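Local coordinates for protein phosphoserine aminotransferase (Bacillus circulans, PDB 2C0R) that catalyses the reversible, pyridoxal-phosphate-dependent transamination between phosphoserine and 2-oxoglutarate, a step of serine biosynthesis, and also acts on phosphohydroxythreonine in pyridoxine biosynthesis, at residues 249-252 / 253-257. The protein carries 1 engineered substitution. Sequence-based numbering, arbitrary orientation.
Sequences NEVL and KWIEE
Glu250 and Lys253 lie side by side on one helix, chains pointing the same way, and join in an i to i+3 salt bridge, Lys253 NZ to Glu250 OE1 at 2.9 Å. The ammonium meets OE1 on its syn side, 26° out of the carboxylate plane. A water closes the pair into a ring: it donates to Glu250 OE2 at 2.8 Å and accepts from Lys253 NZ at 3.1 Å, giving both carboxylate oxygens a partner. Glu250 reaches this place by bending at chi2 (-52°), whereas Lys253 runs extended beyond CG and lays its CD and CE along the carboxylate. Asn249 ND2 stands 3.8 Å from Lys253 CE, the two side chains crossing at a slant. An alanine in place of Lys253 would probably leave Glu250 OE1 without its salt-bridge partner and deprive the water of the N-H donor on that side. Beneath these side chains the helical i to i+4 ladder satisfies the backbone: Lys253 N gives its hydrogen to Asn249 O, Trp254 N to Glu250 O, Ile255 N to Val251 O at 2.9 Å and Glu256 N to Leu252 O. On the apolar flank Ile255 CD1 touches Val251 CG1 at 4.2 Å and Leu252 CD2 at 4.3 Å. All this belongs to the last turns of helix 242-257 in the class-V aminotransferase fold, with the Val251 side chain about 10 Å from that of the cofactor-binding Gln196. Helix 45-61 packs on Asn249, Leu252 and Lys253, and its Glu53 accepts a weak hydrogen bond from Asn249 ND2 and forms a long, weak ion pair with Lys253. Helix 17-25 borders Glu250 and Trp254 through Val19, its Glu18 accepts a weak hydrogen bond from Trp254 NE1, and its Arg22 lies against Glu250 and forms a salt bridge with Glu257.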
loop_
_atom_site.group_PDB
_atom_site.type_symbol
_atom_site.label_atom_id
_atom_site.label_comp_id
_atom_site.label_asym_id
_atom_site.label_seq_id
_atom_site.Cartn_x
_atom_site.Cartn_y
_atom_site.Cartn_z
ATOM N N ASN A 249 5.019 -10.784 8.299
ATOM C CA ASN A 249 5.331 -11.500 9.562
ATOM C C ASN A 249 5.316 -13.003 9.363
ATOM O O ASN A 249 6.218 -13.716 9.803
ATOM C CB ASN A 249 4.349 -11.031 10.636
ATOM C CG ASN A 249 4.822 -11.409 12.035
ATOM O OD1 ASN A 249 5.986 -11.276 12.414
ATOM N ND2 ASN A 249 3.858 -11.863 12.812
ATOM N N GLU A 250 4.302 -13.489 8.649
ATOM C CA GLU A 250 4.222 -14.942 8.390
ATOM C C GLU A 250 5.367 -15.410 7.536
ATOM O O GLU A 250 5.920 -16.512 7.740
ATOM C CB GLU A 250 2.866 -15.235 7.734
ATOM C CG GLU A 250 1.684 -15.065 8.680
ATOM C CD GLU A 250 1.830 -15.834 9.988
ATOM O OE1 GLU A 250 1.674 -15.207 11.054
ATOM O OE2 GLU A 250 2.127 -17.050 9.950
ATOM N N VAL A 251 5.768 -14.628 6.550
ATOM C CA VAL A 251 6.890 -15.057 5.717
ATOM C C VAL A 251 8.182 -15.090 6.500
ATOM O O VAL A 251 9.017 -15.996 6.341
ATOM C CB VAL A 251 7.035 -14.168 4.463
ATOM C CG1 VAL A 251 8.345 -14.484 3.759
ATOM C CG2 VAL A 251 5.867 -14.351 3.499
ATOM N N LEU A 252 8.373 -14.145 7.400
ATOM C CA LEU A 252 9.582 -14.135 8.219
ATOM C C LEU A 252 9.639 -15.359 9.123
ATOM O O LEU A 252 10.710 -15.945 9.323
ATOM C CB LEU A 252 9.704 -12.854 9.066
ATOM C CG LEU A 252 9.708 -11.542 8.256
ATOM C CD1 LEU A 252 9.705 -10.405 9.253
ATOM C CD2 LEU A 252 10.900 -11.465 7.323
ATOM N N LYS A 253 8.490 -15.736 9.678
ATOM C CA LYS A 253 8.460 -16.999 10.432
ATOM C C LYS A 253 8.917 -18.168 9.574
ATOM O O LYS A 253 9.677 -19.010 9.996
ATOM C CB LYS A 253 7.042 -17.242 10.930
ATOM C CG LYS A 253 6.594 -16.389 12.111
ATOM C CD LYS A 253 5.074 -16.562 12.290
ATOM C CE LYS A 253 4.566 -15.576 13.370
ATOM N NZ LYS A 253 3.088 -15.726 13.514
ATOM N N TRP A 254 8.414 -18.213 8.335
ATOM C CA TRP A 254 8.803 -19.332 7.445
ATOM C C TRP A 254 10.292 -19.284 7.146
ATOM O O TRP A 254 10.943 -20.322 7.108
ATOM C CB TRP A 254 7.920 -19.226 6.203
ATOM C CG TRP A 254 8.280 -20.153 5.082
ATOM C CD1 TRP A 254 7.789 -21.442 4.896
ATOM C CD2 TRP A 254 9.186 -19.929 3.987
ATOM N NE1 TRP A 254 8.336 -21.997 3.760
ATOM C CE2 TRP A 254 9.189 -21.092 3.197
ATOM C CE3 TRP A 254 9.991 -18.850 3.607
ATOM C CZ2 TRP A 254 9.975 -21.192 2.048
ATOM C CZ3 TRP A 254 10.766 -18.944 2.470
ATOM C CH2 TRP A 254 10.754 -20.117 1.699
ATOM N N ILE A 255 10.867 -18.088 6.951
ATOM C CA ILE A 255 12.322 -18.061 6.672
ATOM C C ILE A 255 13.069 -18.641 7.850
ATOM O O ILE A 255 14.040 -19.403 7.696
ATOM C CB ILE A 255 12.776 -16.615 6.368
ATOM C CG1 ILE A 255 12.192 -16.069 5.081
ATOM C CG2 ILE A 255 14.317 -16.558 6.296
ATOM C CD1 ILE A 255 12.462 -14.596 4.768
ATOM N N GLU A 256 12.604 -18.287 9.048
ATOM C CA GLU A 256 13.284 -18.822 10.242
ATOM C C GLU A 256 13.169 -20.335 10.215
ATOM O O GLU A 256 14.130 -21.059 10.512
ATOM C CB GLU A 256 12.696 -18.189 11.506
ATOM C CG GLU A 256 13.197 -18.769 12.801
ATOM C CD GLU A 256 14.565 -18.345 13.283
ATOM O OE1 GLU A 256 14.747 -18.336 14.530
ATOM O OE2 GLU A 256 15.476 -18.039 12.474
ATOM N N GLU A 257 12.004 -20.855 9.851
ATOM C CA GLU A 257 11.809 -22.306 9.855
ATOM C C GLU A 257 12.656 -23.025 8.821
ATOM O O GLU A 257 12.873 -24.235 8.926
ATOM C CB GLU A 257 10.373 -22.668 9.482
ATOM C CG GLU A 257 9.314 -22.340 10.493
ATOM C CD GLU A 257 7.911 -22.538 9.921
ATOM O OE1 GLU A 257 7.743 -22.610 8.677
ATOM O OE2 GLU A 257 6.984 -22.618 10.745
HETATM O O HOH W 1 1.845 -18.326 12.464
#